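Ubiquitin-conjugating enzyme E2, putative (Trypanosoma cruzi, PDB 4DS2) probably acts as an E2 ubiquitin-conjugating enzyme, taking activated ubiquitin as a thioester and passing it on toward a ligase or substrate. Local coordinates at residues 7-11 / 12-16; 103-106 / 107-111; 122-125 / 126-130. All coordinates share one frame; numbering follows the deposited sequence.

From the N terminus, interaction 1 comes first, where the loop at 7-11 turns into helix 11-27. The four-stranded antiparallel sheet follows, and after its last strand, 87-90, interaction 2 turns the loop at 103-106 into helix 108-111. Interaction 3 spans most of helix 120-132. All three are local and in series, neither nested nor crossing. Interactions 2 and 3 touch, with Met109 and Val110 packed against Val127, whereas interaction 1 stands apart, its centre about 21 Å from that of interaction 3. Helix 120-132 thus links the cysteine loop to the sheet, while interaction 1 lies at the start of the first helix, where Ile13 and Asp16 touch Trp52 of strand 51-57.

Interaction 1. Residues 7-11 / 12-16; sequences NISNK and RIIKD
Asn10 holds CG anti to its own N (chi1 -168°), while Ile13 keeps CG1 beside its backbone N, and these two torsions turn the amide of one onto the aliphatic arm of the other. Asn10 OD1 lies 3.1 Å from Ile13 N with an N-H...O angle of 145°; the donor approaches tilted 35° from the carbonyl plane. The same oxygen takes a weak bond from Arg12 N. Against the amide carbon, Ile13 CG1 reaches Asn10 CG at 3.6 Å, and the two side chains cross at about a right angle. This is an N-cap: Asn10 OD1 caps the amides of Arg12 and Ile13, in the first turn of helix 11-27, the N-terminal helix of the UBC fold. Its ND2 is fixed separately, by a hydrogen bond to Tyr81 O. Beyond the cap, Ile14 CD1 rests 3.5 Å from Asn10 O, and the ordinary helical bond from Lys15 N to Lys11 O (3.1 Å) follows. Lys11, bent at chi2 and chi3, runs forward and crosses Lys15 at a slant, its NZ 3.6 Å from Lys15 CG; the two ammonium groups stay apart, Lys11 NZ to Lys15 NZ 5.7 Å. Arg12 NH1 reaches one turn ahead to Asp16 OD2 at 2.7 Å, a salt bridge whose hydrogen bond is weak in angle, with the carboxylate carbon at the edge of the guanidinium and in its plane. Arg12 NH2 also bonds Pro116 O and Gln118 O, and Asp16 OD2 takes Tyr81 OH and Ala120 N.

Interaction 2. Residues 103-106 / 107-111; sequences GGIC and DRMVN
Cys106 SG lies against the aliphatic stem of Arg108, 3.4 Å from CD and 3.7 Å from CB, so the sulfur flanks three successive methylene carbons. In the UBC fold the thioester-forming cysteine sits in the long loop after the fourth strand, just ahead of a short helix, and Cys106 has that setting, consistent with its being the active-site residue. The sulfur also accepts a capping bond from Arg108 N at 3.6 Å, with an N-H...S angle of 157°. The first torsion explains the reach: SG is anti to the Cys106 N (chi1 -173°) and therefore beside the carbonyl carbon, on the side from which the chain runs into helix 108-111. The guanidinium of Arg108 has Cys106 SG at its edge, near its plane. Backbone bonds carry the turn onward. Met109 N meets Cys106 O at 3.3 Å, whereas Asp107 O receives both Val110 N and Asn111 N, the latter at 2.8 Å. Val143 touches Cys106 from another loop, and Met109 packs on Val127 and Arg130 of helix 120-132. The extended chain of Met109 passes Ile105, whose CG1, placed between the backbone N and carbonyl carbon of Ile105, carries CD1 toward the thioether. There the two side chains cross at about a right angle, with Ile105 CD1 4.0 Å from Met109 SD.

Interaction 3. Residues 122-125 / 126-130; sequences DVIK and LVLDR
Peptide carbonyls are the flat groups joining 122-125 to 126-130, and three of them, on Asp122, Ile124 and Lys125, receive donors moderately tilted from the carbonyl plane, by 21° for Leu128 N at Ile124 O. That oxygen also has the Leu128 side chain packed on it, with CG of Leu128 3.2 Å from Ile124 O. The pairing of each amide with the carbonyl four residues earlier identifies regular alpha-helix in helix 120-132, the helix that packs against the sheet in the UBC fold: Leu126 N bonds Asp122 O at 3.0 Å, Leu128 N bonds Ile124 O at 3.2 Å and Asp129 N bonds Lys125 O at 3.2 Å, all with helical phi and psi. The bond from Val127 N to Val123 O is weak, at 3.3 Å. Ile124 and Leu128 lie side by side and point the same way, with Ile124 CG2 3.8 Å from Leu128 CD1. Ile124 has CG2 anti to its own N, next to its carbonyl, which puts this methyl on the side of Leu128 one turn on. The pair forms the sheet-facing ridge, touching Ile41 of strand 40-46 and Leu54 and Val56 of strand 51-57. On another flank, Val123 and Val127 both touch Val110 of helix 108-111; Val127 CG2 lies 3.4 Å from Val123 O. Farther along, Arg130 NH2 makes a salt bridge to Asp141 OD1 and NH1 bonds Ser137 O. Lys125 bends back at chi3 and chi4, bringing NZ to a long ion pair with Asp122 OD1 at 3.8 Å.

Interaction 1. Residues 7-11 / 12-16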
# COMPACT_ATOMS: atom_id res chain seq x y z
N ASN A 7 7.76 -5.91 -22.21
CA ASN A 7 8.02 -6.99 -21.22
C ASN A 7 9.45 -7.51 -21.37
O ASN A 7 9.72 -8.44 -22.14
CB ASN A 7 6.96 -8.11 -21.38
CG ASN A 7 7.01 -9.18 -20.29
OD1 ASN A 7 7.53 -8.97 -19.19
ND2 ASN A 7 6.43 -10.34 -20.58
N ILE A 8 10.33 -6.88 -20.60
CA ILE A 8 11.80 -6.81 -20.83
C ILE A 8 12.55 -7.21 -19.54
O ILE A 8 12.02 -6.93 -18.50
CB ILE A 8 12.11 -5.33 -21.25
CG1 ILE A 8 11.85 -5.13 -22.75
CG2 ILE A 8 13.50 -4.82 -20.90
CD1 ILE A 8 12.49 -6.16 -23.66
N SER A 9 13.74 -7.84 -19.57
CA SER A 9 14.50 -8.10 -18.29
C SER A 9 14.74 -6.74 -17.61
O SER A 9 15.08 -5.78 -18.31
CB SER A 9 15.85 -8.87 -18.50
OG SER A 9 16.65 -9.05 -17.30
N ASN A 10 14.46 -6.64 -16.30
CA ASN A 10 14.88 -5.52 -15.46
C ASN A 10 15.66 -6.08 -14.24
O ASN A 10 15.09 -6.76 -13.41
CB ASN A 10 13.68 -4.70 -15.01
CG ASN A 10 14.07 -3.38 -14.39
OD1 ASN A 10 14.65 -3.32 -13.29
ND2 ASN A 10 13.75 -2.29 -15.08
N LYS A 11 16.96 -5.81 -14.15
CA LYS A 11 17.80 -6.37 -13.10
C LYS A 11 17.20 -6.08 -11.71
O LYS A 11 17.21 -6.97 -10.81
CB LYS A 11 19.24 -5.83 -13.21
CG LYS A 11 20.31 -6.75 -12.61
CD LYS A 11 20.38 -6.65 -11.07
CE LYS A 11 20.47 -7.98 -10.31
NZ LYS A 11 20.92 -7.77 -8.88
N ARG A 12 16.63 -4.88 -11.54
CA ARG A 12 16.17 -4.41 -10.23
C ARG A 12 14.75 -4.80 -9.83
O ARG A 12 14.45 -4.85 -8.64
CB ARG A 12 16.31 -2.91 -10.14
CG ARG A 12 17.73 -2.45 -9.82
CD ARG A 12 18.04 -2.59 -8.33
NE ARG A 12 17.75 -1.32 -7.68
CZ ARG A 12 16.70 -1.07 -6.93
NH1 ARG A 12 15.80 -1.99 -6.68
NH2 ARG A 12 16.55 0.13 -6.40
N ILE A 13 13.85 -5.03 -10.78
CA ILE A 13 12.53 -5.49 -10.44
C ILE A 13 12.65 -6.93 -9.88
O ILE A 13 12.02 -7.27 -8.84
CB ILE A 13 11.55 -5.52 -11.65
CG1 ILE A 13 11.26 -4.11 -12.19
CG2 ILE A 13 10.23 -6.14 -11.24
CD1 ILE A 13 10.31 -4.09 -13.37
N ILE A 14 13.41 -7.76 -10.60
CA ILE A 14 13.66 -9.16 -10.25
C ILE A 14 14.40 -9.24 -8.90
O ILE A 14 13.96 -9.96 -7.98
CB ILE A 14 14.46 -9.87 -11.38
CG1 ILE A 14 13.59 -10.03 -12.64
CG2 ILE A 14 14.99 -11.21 -10.92
CD1 ILE A 14 14.32 -10.11 -13.96
N LYS A 15 15.49 -8.46 -8.77
CA LYS A 15 16.24 -8.37 -7.49
C LYS A 15 15.31 -7.97 -6.30
O LYS A 15 15.35 -8.60 -5.24
CB LYS A 15 17.43 -7.42 -7.60
CG LYS A 15 18.36 -7.40 -6.37
CD LYS A 15 18.60 -5.97 -5.82
CE LYS A 15 19.72 -5.91 -4.76
NZ LYS A 15 20.08 -4.56 -4.20
N ASP A 16 14.47 -6.94 -6.51
CA ASP A 16 13.49 -6.54 -5.48
C ASP A 16 12.35 -7.50 -5.20
O ASP A 16 11.85 -7.52 -4.07
CB ASP A 16 12.87 -5.18 -5.78
CG ASP A 16 13.87 -4.05 -5.64
OD1 ASP A 16 15.08 -4.29 -5.45
OD2 ASP A 16 13.43 -2.89 -5.73

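Interaction 2. Residues 103-106 / 107-111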
# COMPACT_ATOMS: atom_id res chain seq x y z
N GLY A 103 -9.42 2.85 -6.21
CA GLY A 103 -8.24 2.28 -5.54
C GLY A 103 -6.94 3.06 -5.74
O GLY A 103 -5.88 2.58 -5.32
N GLY A 104 -7.02 4.25 -6.35
CA GLY A 104 -5.86 5.09 -6.63
C GLY A 104 -5.29 5.77 -5.40
O GLY A 104 -6.00 6.03 -4.44
N ILE A 105 -3.98 6.00 -5.41
CA ILE A 105 -3.37 6.94 -4.49
C ILE A 105 -2.60 8.02 -5.28
O ILE A 105 -2.17 7.83 -6.44
CB ILE A 105 -2.43 6.24 -3.47
CG1 ILE A 105 -1.17 5.72 -4.17
CG2 ILE A 105 -3.16 5.15 -2.69
CD1 ILE A 105 -0.20 4.99 -3.28
N CYS A 106 -2.45 9.17 -4.63
CA CYS A 106 -1.71 10.28 -5.15
C CYS A 106 -0.27 9.83 -5.33
O CYS A 106 0.28 9.16 -4.44
CB CYS A 106 -1.78 11.43 -4.16
SG CYS A 106 -1.06 12.95 -4.77
N ASP A 107 0.35 10.16 -6.46
CA ASP A 107 1.74 9.74 -6.68
C ASP A 107 2.65 10.41 -5.68
O ASP A 107 3.75 9.95 -5.48
CB ASP A 107 2.31 10.11 -8.03
CG ASP A 107 1.29 10.42 -9.02
OD1 ASP A 107 0.21 9.77 -9.01
OD2 ASP A 107 1.60 11.31 -9.85
N ARG A 108 2.20 11.52 -5.10
CA ARG A 108 3.05 12.26 -4.19
C ARG A 108 3.40 11.46 -2.97
O ARG A 108 4.53 11.57 -2.46
CB ARG A 108 2.41 13.56 -3.80
CG ARG A 108 2.46 14.55 -4.93
CD ARG A 108 1.24 15.42 -4.88
NE ARG A 108 1.51 16.79 -5.25
CZ ARG A 108 0.55 17.71 -5.34
NH1 ARG A 108 0.85 18.97 -5.69
NH2 ARG A 108 -0.72 17.37 -5.07
N MET A 109 2.47 10.63 -2.53
CA MET A 109 2.70 9.81 -1.36
C MET A 109 4.03 9.12 -1.45
O MET A 109 4.73 9.04 -0.48
CB MET A 109 1.62 8.76 -1.25
CG MET A 109 1.67 7.92 0.00
SD MET A 109 0.13 7.01 0.20
CE MET A 109 0.69 5.69 1.28
N VAL A 110 4.34 8.59 -2.62
CA VAL A 110 5.57 7.83 -2.81
C VAL A 110 6.66 8.70 -3.42
O VAL A 110 7.82 8.54 -3.09
CB VAL A 110 5.32 6.59 -3.71
CG1 VAL A 110 6.64 6.06 -4.28
CG2 VAL A 110 4.59 5.49 -2.95
N ASN A 111 6.28 9.59 -4.33
CA ASN A 111 7.23 10.29 -5.21
C ASN A 111 8.00 11.41 -4.56
O ASN A 111 9.12 11.71 -4.97
CB ASN A 111 6.53 10.84 -6.45
CG ASN A 111 6.07 9.75 -7.38
OD1 ASN A 111 6.49 8.60 -7.28
ND2 ASN A 111 5.21 10.10 -8.30

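Interaction 3. Residues 122-125 / 126-130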
# COMPACT_ATOMS: atom_id res chain seq x y z
N ASP A 122 10.24 -1.15 0.37
CA ASP A 122 10.19 0.14 1.09
C ASP A 122 8.98 0.96 0.65
O ASP A 122 8.27 1.51 1.46
CB ASP A 122 11.51 0.90 0.90
CG ASP A 122 12.75 0.11 1.43
OD1 ASP A 122 12.57 -0.75 2.33
OD2 ASP A 122 13.90 0.31 0.95
N VAL A 123 8.70 0.94 -0.64
CA VAL A 123 7.53 1.59 -1.21
C VAL A 123 6.24 0.97 -0.68
O VAL A 123 5.23 1.66 -0.45
CB VAL A 123 7.51 1.42 -2.75
CG1 VAL A 123 6.23 1.99 -3.32
CG2 VAL A 123 8.77 2.01 -3.39
N ILE A 124 6.24 -0.35 -0.54
CA ILE A 124 5.03 -1.05 -0.15
C ILE A 124 4.76 -0.79 1.32
O ILE A 124 3.62 -0.55 1.70
CB ILE A 124 5.08 -2.57 -0.46
CG1 ILE A 124 5.31 -2.81 -1.97
CG2 ILE A 124 3.76 -3.24 -0.04
CD1 ILE A 124 5.87 -4.19 -2.32
N LYS A 125 5.81 -0.82 2.14
CA LYS A 125 5.64 -0.57 3.55
C LYS A 125 5.25 0.86 3.83
O LYS A 125 4.50 1.12 4.76
CB LYS A 125 6.88 -0.98 4.33
CG LYS A 125 7.12 -2.50 4.27
CD LYS A 125 8.22 -2.96 5.24
CE LYS A 125 9.13 -4.03 4.64
NZ LYS A 125 10.30 -3.35 3.99
N LEU A 126 5.74 1.80 3.03
CA LEU A 126 5.43 3.22 3.24
C LEU A 126 3.95 3.49 3.04
O LEU A 126 3.36 4.30 3.75
CB LEU A 126 6.25 4.15 2.31
CG LEU A 126 5.85 5.63 2.39
CD1 LEU A 126 6.94 6.55 1.90
CD2 LEU A 126 4.55 5.92 1.62
N VAL A 127 3.38 2.82 2.05
CA VAL A 127 1.99 3.05 1.65
C VAL A 127 1.02 2.41 2.60
O VAL A 127 -0.03 3.02 2.92
CB VAL A 127 1.67 2.49 0.26
CG1 VAL A 127 0.16 2.37 0.08
CG2 VAL A 127 2.30 3.36 -0.83
N LEU A 128 1.35 1.19 3.03
CA LEU A 128 0.48 0.45 3.96
C LEU A 128 0.40 1.18 5.29
O LEU A 128 -0.68 1.34 5.85
CB LEU A 128 1.01 -0.95 4.18
CG LEU A 128 0.99 -1.88 2.96
CD1 LEU A 128 1.89 -3.09 3.22
CD2 LEU A 128 -0.44 -2.28 2.62
N ASP A 129 1.55 1.63 5.76
CA ASP A 129 1.63 2.38 6.99
C ASP A 129 0.92 3.74 6.89
O ASP A 129 0.23 4.19 7.83
CB ASP A 129 3.10 2.61 7.35
CG ASP A 129 3.27 3.65 8.44
OD1 ASP A 129 2.73 3.44 9.58
OD2 ASP A 129 3.92 4.68 8.15
N ARG A 130 1.13 4.40 5.78
CA ARG A 130 0.55 5.72 5.58
C ARG A 130 -0.97 5.65 5.62
O ARG A 130 -1.62 6.45 6.27
CB ARG A 130 1.06 6.31 4.26
CG ARG A 130 0.40 7.58 3.83
CD ARG A 130 0.57 8.68 4.83
NE ARG A 130 -0.06 9.88 4.31
CZ ARG A 130 -0.31 10.97 5.04
NH1 ARG A 130 0.01 11.01 6.33
NH2 ARG A 130 -0.89 12.02 4.47